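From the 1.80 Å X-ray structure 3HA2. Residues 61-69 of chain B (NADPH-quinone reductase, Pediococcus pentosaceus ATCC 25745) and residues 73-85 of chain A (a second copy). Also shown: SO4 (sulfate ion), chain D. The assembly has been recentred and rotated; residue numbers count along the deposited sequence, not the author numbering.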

ATOM      1  N   LEU B  61      -1.538 -10.381  -2.741  1.00 25.33           N
ATOM      2  CA  LEU B  61      -2.388  -9.214  -2.536  1.00 25.00           C
ATOM      3  C   LEU B  61      -3.026  -9.297  -1.150  1.00 25.41           C
ATOM      4  O   LEU B  61      -3.812 -10.200  -0.878  1.00 24.97           O
ATOM      5  CB  LEU B  61      -3.494  -9.189  -3.603  1.00 25.31           C
ATOM      6  CG  LEU B  61      -4.216  -7.850  -3.757  1.00 25.15           C
ATOM      7  CD1 LEU B  61      -3.300  -6.800  -4.384  1.00 26.08           C
ATOM      8  CD2 LEU B  61      -5.484  -8.056  -4.593  1.00 28.87           C
ATOM      9  N   TYR B  62      -2.668  -8.362  -0.272  1.00 25.05           N
ATOM     10  CA  TYR B  62      -3.187  -8.319   1.082  1.00 26.08           C
ATOM     11  C   TYR B  62      -4.015  -7.042   1.200  1.00 26.12           C
ATOM     12  O   TYR B  62      -3.452  -5.960   1.157  1.00 26.97           O
ATOM     13  CB  TYR B  62      -2.011  -8.238   2.048  1.00 26.84           C
ATOM     14  CG  TYR B  62      -1.386  -9.556   2.442  1.00 26.20           C
ATOM     15  CD1 TYR B  62      -1.708 -10.754   1.787  1.00 27.08           C
ATOM     16  CD2 TYR B  62      -0.455  -9.600   3.478  1.00 27.72           C
ATOM     17  CE1 TYR B  62      -1.128 -11.968   2.180  1.00 27.63           C
ATOM     18  CE2 TYR B  62       0.126 -10.804   3.872  1.00 27.67           C
ATOM     19  CZ  TYR B  62      -0.208 -11.974   3.212  1.00 28.01           C
ATOM     20  OH  TYR B  62       0.363 -13.156   3.619  1.00 27.73           O
ATOM     21  N   TRP B  63      -5.334  -7.164   1.350  1.00 26.95           N
ATOM     22  CA  TRP B  63      -6.248  -6.005   1.337  1.00 26.62           C
ATOM     23  C   TRP B  63      -5.900  -5.033   0.193  1.00 26.19           C
ATOM     24  O   TRP B  63      -5.696  -3.832   0.406  1.00 25.47           O
ATOM     25  CB  TRP B  63      -6.289  -5.270   2.704  1.00 27.98           C
ATOM     26  CG  TRP B  63      -6.920  -6.099   3.813  1.00 27.83           C
ATOM     27  CD1 TRP B  63      -6.318  -6.501   4.976  1.00 29.04           C
ATOM     28  CD2 TRP B  63      -8.245  -6.650   3.839  1.00 29.03           C
ATOM     29  NE1 TRP B  63      -7.188  -7.250   5.729  1.00 27.89           N
ATOM     30  CE2 TRP B  63      -8.382  -7.351   5.064  1.00 28.19           C
ATOM     31  CE3 TRP B  63      -9.340  -6.604   2.958  1.00 29.55           C
ATOM     32  CZ2 TRP B  63      -9.559  -8.026   5.418  1.00 29.51           C
ATOM     33  CZ3 TRP B  63     -10.509  -7.259   3.318  1.00 30.12           C
ATOM     34  CH2 TRP B  63     -10.614  -7.958   4.543  1.00 30.50           C
ATOM     35  N   TYR B  64      -5.812  -5.581  -1.019  1.00 26.10           N
ATOM     36  CA  TYR B  64      -5.740  -4.787  -2.249  1.00 25.88           C
ATOM     37  C   TYR B  64      -4.412  -4.052  -2.413  1.00 26.22           C
ATOM     38  O   TYR B  64      -4.285  -3.163  -3.250  1.00 26.02           O
ATOM     39  CB  TYR B  64      -6.943  -3.827  -2.343  1.00 25.75           C
ATOM     40  CG  TYR B  64      -8.256  -4.556  -2.147  1.00 25.42           C
ATOM     41  CD1 TYR B  64      -8.816  -5.322  -3.175  1.00 25.48           C
ATOM     42  CD2 TYR B  64      -8.918  -4.531  -0.913  1.00 25.90           C
ATOM     43  CE1 TYR B  64     -10.015  -6.018  -2.978  1.00 25.87           C
ATOM     44  CE2 TYR B  64     -10.099  -5.249  -0.696  1.00 25.52           C
ATOM     45  CZ  TYR B  64     -10.649  -5.978  -1.734  1.00 25.21           C
ATOM     46  OH  TYR B  64     -11.820  -6.670  -1.532  1.00 25.16           O
ATOM     47  N   SER B  65      -3.423  -4.445  -1.622  1.00 26.81           N
ATOM     48  CA  SER B  65      -2.087  -3.878  -1.730  1.00 27.55           C
ATOM     49  C   SER B  65      -0.983  -4.876  -1.380  1.00 27.77           C
ATOM     50  O   SER B  65      -1.254  -6.004  -0.964  1.00 27.32           O
ATOM     51  CB  SER B  65      -1.994  -2.608  -0.867  1.00 28.98           C
ATOM     52  OG  SER B  65      -2.450  -2.869   0.447  1.00 31.94           O
ATOM     53  N   ALA B  66       0.271  -4.475  -1.579  1.00 27.39           N
ATOM     54  CA  ALA B  66       1.397  -5.326  -1.183  1.00 27.82           C
ATOM     55  C   ALA B  66       1.443  -5.445   0.339  1.00 27.20           C
ATOM     56  O   ALA B  66       0.986  -4.534   1.038  1.00 26.50           O
ATOM     57  CB  ALA B  66       2.719  -4.728  -1.698  1.00 28.15           C
ATOM     58  N   PRO B  67       1.989  -6.562   0.844  1.00 27.25           N
ATOM     59  CA  PRO B  67       2.219  -6.795   2.273  1.00 27.08           C
ATOM     60  C   PRO B  67       3.136  -5.750   2.884  1.00 26.21           C
ATOM     61  O   PRO B  67       3.932  -5.114   2.175  1.00 26.38           O
ATOM     62  CB  PRO B  67       2.926  -8.155   2.309  1.00 27.27           C
ATOM     63  CG  PRO B  67       2.630  -8.779   1.006  1.00 28.58           C
ATOM     64  CD  PRO B  67       2.450  -7.697   0.024  1.00 27.20           C
ATOM     65  N   ALA B  68       3.018  -5.580   4.200  1.00 25.05           N
ATOM     66  CA  ALA B  68       3.818  -4.614   4.941  1.00 24.93           C
ATOM     67  C   ALA B  68       5.322  -4.774   4.705  1.00 24.54           C
ATOM     68  O   ALA B  68       6.029  -3.772   4.674  1.00 24.24           O
ATOM     69  CB  ALA B  68       3.539  -4.744   6.450  1.00 24.60           C
ATOM     70  N   LEU B  69       5.799  -6.022   4.577  1.00 24.30           N
ATOM     71  CA  LEU B  69       7.230  -6.298   4.336  1.00 24.56           C
ATOM     72  C   LEU B  69       7.727  -5.552   3.090  1.00 24.74           C
ATOM     73  O   LEU B  69       8.771  -4.886   3.130  1.00 24.70           O
ATOM     74  CB  LEU B  69       7.477  -7.809   4.187  1.00 24.51           C
ATOM     75  CG  LEU B  69       8.896  -8.297   3.835  1.00 25.34           C
ATOM     76  CD1 LEU B  69       9.915  -7.749   4.849  1.00 26.95           C
ATOM     77  CD2 LEU B  69       8.939  -9.829   3.778  1.00 25.74           C
TER
HETATM   78  S   SO4 D 179      -7.711 -14.924   9.250  1.00 56.95           S
HETATM   79  O1  SO4 D 179      -7.520 -16.124   8.425  1.00 56.07           O
HETATM   80  O2  SO4 D 179      -6.672 -14.897  10.287  1.00 55.66           O
HETATM   81  O3  SO4 D 179      -7.532 -13.730   8.411  1.00 55.55           O
HETATM   82  O4  SO4 D 179      -9.052 -14.951   9.865  1.00 52.01           O
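Chain A, residues 73-85: WMDTVMTTKFATG

Residues 73-85 of chain A lie against chain B as two short helices joined by a break. The first, which begins earlier in the chain, runs to Val77(A). Met78(A) leaves helical geometry, and Thr79(A) caps the next helix, residues 80-83: Phe82(A) N donates to Thr79(A) OG1 at 3.1 Å. On chain B, residues 62-65 form a type I' turn, and Pro67(B) sits just before a helix that starts at Ala68(B). The backbones come closest at Tyr62(B) and Asp75(A), with CA atoms 6.6 Å apart. The two stretches bury 370 Å² in all.

Trp63(B) has the most surface covered, 143 Å². It lies within the turn, and its CA-to-CB bond points toward chain A. The indole reaches the break between the helices. There Trp63(B) NE1 donates a hydrogen bond to Met78(A) O at 2.7 Å, which lies near the ring plane. Trp63(B) NE1 is also 3.4 Å from Met74(A) O. Much of the rest of the indole meets apolar groups. Trp63(B) CE2 is 3.9 Å from Met78(A) CB, Trp63(B) CZ2 is 4.1 Å from Ala83(A) CB, and Trp63(B) CH2 is 4.0 Å from Thr84(A) CG2. Nearer the backbone, Trp63(B) CB packs 4.3 Å from CE of the selenomethionine Met74(A). One side chain thus touches both helices.

Asp75(A) is second, with 88 Å² covered. Its CA-to-CB bond points sideways, but the carboxylate comes nearer to chain B. Asp75(A) OD2 accepts a hydrogen bond from Ala68(B) N at 3.2 Å, at the first residue of the chain B helix. Asp75(A) OD2 also lies 3.7 Å from Pro67(B) CA. Asp75(A) OD1 is 3.5 Å from Tyr62(B) CB.

At the start of the second chain A helix, where the first amides have no helical acceptor, a sulfate, probably from the crystallisation liquor, accepts from Thr80(A) N through O3 at 2.8 Å and from Lys81(A) N through O4 at 3.1 Å.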

ATOM      1  N   TRP A  73      -0.773  -3.095  10.337  1.00 22.80           N
ATOM      2  CA  TRP A  73      -2.003  -3.069  11.149  1.00 22.85           C
ATOM      3  C   TRP A  73      -3.177  -3.588  10.330  1.00 23.18           C
ATOM      4  O   TRP A  73      -3.973  -4.391  10.817  1.00 23.27           O
ATOM      5  CB  TRP A  73      -2.217  -1.627  11.617  1.00 22.61           C
ATOM      6  CG  TRP A  73      -3.406  -1.314  12.486  1.00 22.69           C
ATOM      7  CD1 TRP A  73      -3.464  -1.327  13.852  1.00 22.82           C
ATOM      8  CD2 TRP A  73      -4.657  -0.810  12.034  1.00 20.95           C
ATOM      9  NE1 TRP A  73      -4.707  -0.901  14.276  1.00 22.36           N
ATOM     10  CE2 TRP A  73      -5.464  -0.597  13.176  1.00 21.69           C
ATOM     11  CE3 TRP A  73      -5.204  -0.579  10.762  1.00 24.15           C
ATOM     12  CZ2 TRP A  73      -6.778  -0.119  13.091  1.00 21.62           C
ATOM     13  CZ3 TRP A  73      -6.520  -0.077  10.678  1.00 23.48           C
ATOM     14  CH2 TRP A  73      -7.284   0.132  11.844  1.00 22.76           C
HETATM   15  N   MSE A  74      -3.263  -3.169   9.069  1.00 23.35           N
HETATM   16  CA  MSE A  74      -4.313  -3.653   8.177  1.00 24.95           C
HETATM   17  C   MSE A  74      -4.212  -5.176   8.022  1.00 25.06           C
HETATM   18  O   MSE A  74      -5.208  -5.879   8.142  1.00 25.26           O
HETATM   19  CB  MSE A  74      -4.218  -2.983   6.794  1.00 25.04           C
HETATM   20  CG  MSE A  74      -4.457  -1.489   6.801  1.00 27.41           C
HETATM   21 SE   MSE A  74      -6.372  -1.117   6.993  1.00 39.68          SE
HETATM   22  CE  MSE A  74      -7.027  -2.014   5.387  1.00 33.03           C
ATOM     23  N   ASP A  75      -2.992  -5.669   7.778  1.00 25.40           N
ATOM     24  CA  ASP A  75      -2.738  -7.096   7.504  1.00 25.51           C
ATOM     25  C   ASP A  75      -3.056  -7.991   8.710  1.00 25.42           C
ATOM     26  O   ASP A  75      -3.435  -9.156   8.545  1.00 25.22           O
ATOM     27  CB  ASP A  75      -1.263  -7.312   7.099  1.00 25.83           C
ATOM     28  CG  ASP A  75      -0.901  -6.727   5.718  1.00 28.66           C
ATOM     29  OD1 ASP A  75      -1.800  -6.300   4.974  1.00 32.36           O
ATOM     30  OD2 ASP A  75       0.311  -6.711   5.390  1.00 33.22           O
ATOM     31  N   THR A  76      -2.880  -7.460   9.915  1.00 24.41           N
ATOM     32  CA  THR A  76      -2.905  -8.271  11.132  1.00 24.60           C
ATOM     33  C   THR A  76      -4.184  -8.067  11.961  1.00 24.03           C
ATOM     34  O   THR A  76      -4.735  -9.018  12.510  1.00 23.69           O
ATOM     35  CB  THR A  76      -1.639  -7.987  11.992  1.00 25.57           C
ATOM     36  OG1 THR A  76      -0.460  -8.120  11.174  1.00 27.65           O
ATOM     37  CG2 THR A  76      -1.523  -8.974  13.108  1.00 26.19           C
ATOM     38  N   VAL A  77      -4.655  -6.821  12.036  1.00 22.89           N
ATOM     39  CA  VAL A  77      -5.858  -6.504  12.809  1.00 22.65           C
ATOM     40  C   VAL A  77      -7.096  -6.867  11.995  1.00 22.63           C
ATOM     41  O   VAL A  77      -8.090  -7.357  12.539  1.00 22.35           O
ATOM     42  CB  VAL A  77      -5.893  -4.989  13.227  1.00 22.23           C
ATOM     43  CG1 VAL A  77      -7.269  -4.582  13.808  1.00 21.94           C
ATOM     44  CG2 VAL A  77      -4.804  -4.679  14.226  1.00 22.26           C
HETATM   45  N   MSE A  78      -7.043  -6.596  10.688  1.00 22.92           N
HETATM   46  CA  MSE A  78      -8.197  -6.821   9.817  1.00 24.08           C
HETATM   47  C   MSE A  78      -8.131  -8.244   9.271  1.00 24.75           C
HETATM   48  O   MSE A  78      -7.779  -8.475   8.111  1.00 25.07           O
HETATM   49  CB  MSE A  78      -8.262  -5.797   8.681  1.00 24.54           C
HETATM   50  CG  MSE A  78      -8.312  -4.361   9.139  1.00 25.75           C
HETATM   51 SE   MSE A  78      -9.786  -4.025  10.375  1.00 34.24          SE
HETATM   52  CE  MSE A  78      -9.690  -2.053  10.295  1.00 24.82           C
ATOM     53  N   THR A  79      -8.465  -9.205  10.120  1.00 24.63           N
ATOM     54  CA  THR A  79      -8.471 -10.595   9.690  1.00 24.79           C
ATOM     55  C   THR A  79      -9.745 -10.909   8.902  1.00 25.48           C
ATOM     56  O   THR A  79     -10.719 -10.176   8.962  1.00 24.86           O
ATOM     57  CB  THR A  79      -8.366 -11.557  10.887  1.00 24.28           C
ATOM     58  OG1 THR A  79      -9.468 -11.335  11.774  1.00 23.28           O
ATOM     59  CG2 THR A  79      -7.047 -11.350  11.631  1.00 23.70           C
ATOM     60  N   THR A  80      -9.717 -12.005   8.154  1.00 26.62           N
ATOM     61  CA  THR A  80     -10.914 -12.520   7.502  1.00 28.15           C
ATOM     62  C   THR A  80     -12.031 -12.719   8.517  1.00 27.48           C
ATOM     63  O   THR A  80     -13.170 -12.299   8.274  1.00 27.87           O
ATOM     64  CB  THR A  80     -10.595 -13.852   6.801  1.00 29.02           C
ATOM     65  OG1 THR A  80      -9.570 -13.609   5.837  1.00 32.35           O
ATOM     66  CG2 THR A  80     -11.805 -14.415   6.107  1.00 30.85           C
ATOM     67  N   LYS A  81     -11.696 -13.350   9.649  1.00 26.86           N
ATOM     68  CA  LYS A  81     -12.649 -13.688  10.720  1.00 27.68           C
ATOM     69  C   LYS A  81     -13.335 -12.446  11.296  1.00 26.49           C
ATOM     70  O   LYS A  81     -14.524 -12.467  11.605  1.00 26.37           O
ATOM     71  CB  LYS A  81     -11.922 -14.444  11.846  1.00 27.17           C
ATOM     72  CG  LYS A  81     -12.824 -15.143  12.878  1.00 31.00           C
ATOM     73  CD  LYS A  81     -12.058 -15.405  14.189  1.00 30.39           C
ATOM     74  CE  LYS A  81     -12.595 -16.582  14.996  1.00 34.41           C
ATOM     75  NZ  LYS A  81     -14.067 -16.836  14.895  1.00 37.37           N
ATOM     76  N   PHE A  82     -12.579 -11.366  11.432  1.00 25.23           N
ATOM     77  CA  PHE A  82     -13.082 -10.148  12.071  1.00 24.41           C
ATOM     78  C   PHE A  82     -13.778  -9.225  11.061  1.00 24.49           C
ATOM     79  O   PHE A  82     -14.951  -8.858  11.236  1.00 24.25           O
ATOM     80  CB  PHE A  82     -11.916  -9.441  12.777  1.00 23.74           C
ATOM     81  CG  PHE A  82     -12.288  -8.147  13.451  1.00 22.26           C
ATOM     82  CD1 PHE A  82     -12.982  -8.142  14.657  1.00 21.96           C
ATOM     83  CD2 PHE A  82     -11.887  -6.929  12.907  1.00 22.09           C
ATOM     84  CE1 PHE A  82     -13.316  -6.941  15.296  1.00 21.41           C
ATOM     85  CE2 PHE A  82     -12.222  -5.717  13.532  1.00 21.69           C
ATOM     86  CZ  PHE A  82     -12.918  -5.723  14.735  1.00 23.13           C
ATOM     87  N   ALA A  83     -13.060  -8.887   9.994  1.00 23.79           N
ATOM     88  CA  ALA A  83     -13.488  -7.858   9.050  1.00 24.34           C
ATOM     89  C   ALA A  83     -14.464  -8.362   8.000  1.00 24.62           C
ATOM     90  O   ALA A  83     -15.244  -7.580   7.458  1.00 24.54           O
ATOM     91  CB  ALA A  83     -12.278  -7.214   8.395  1.00 24.38           C
ATOM     92  N   THR A  84     -14.414  -9.667   7.714  1.00 25.53           N
ATOM     93  CA  THR A  84     -15.381 -10.313   6.806  1.00 26.26           C
ATOM     94  C   THR A  84     -15.929 -11.581   7.471  1.00 26.94           C
ATOM     95  O   THR A  84     -16.490 -11.505   8.562  1.00 26.36           O
ATOM     96  CB  THR A  84     -14.765 -10.564   5.398  1.00 26.46           C
ATOM     97  OG1 THR A  84     -13.576 -11.354   5.511  1.00 26.10           O
ATOM     98  CG2 THR A  84     -14.402  -9.214   4.722  1.00 26.62           C
ATOM     99  N   GLY A  85     -15.733 -12.732   6.832  1.00 27.91           N
ATOM    100  CA  GLY A  85     -16.151 -14.037   7.381  1.00 29.44           C
ATOM    101  C   GLY A  85     -17.622 -14.047   7.716  1.00 30.56           C
ATOM    102  O   GLY A  85     -18.461 -13.675   6.883  1.00 31.17           O
TER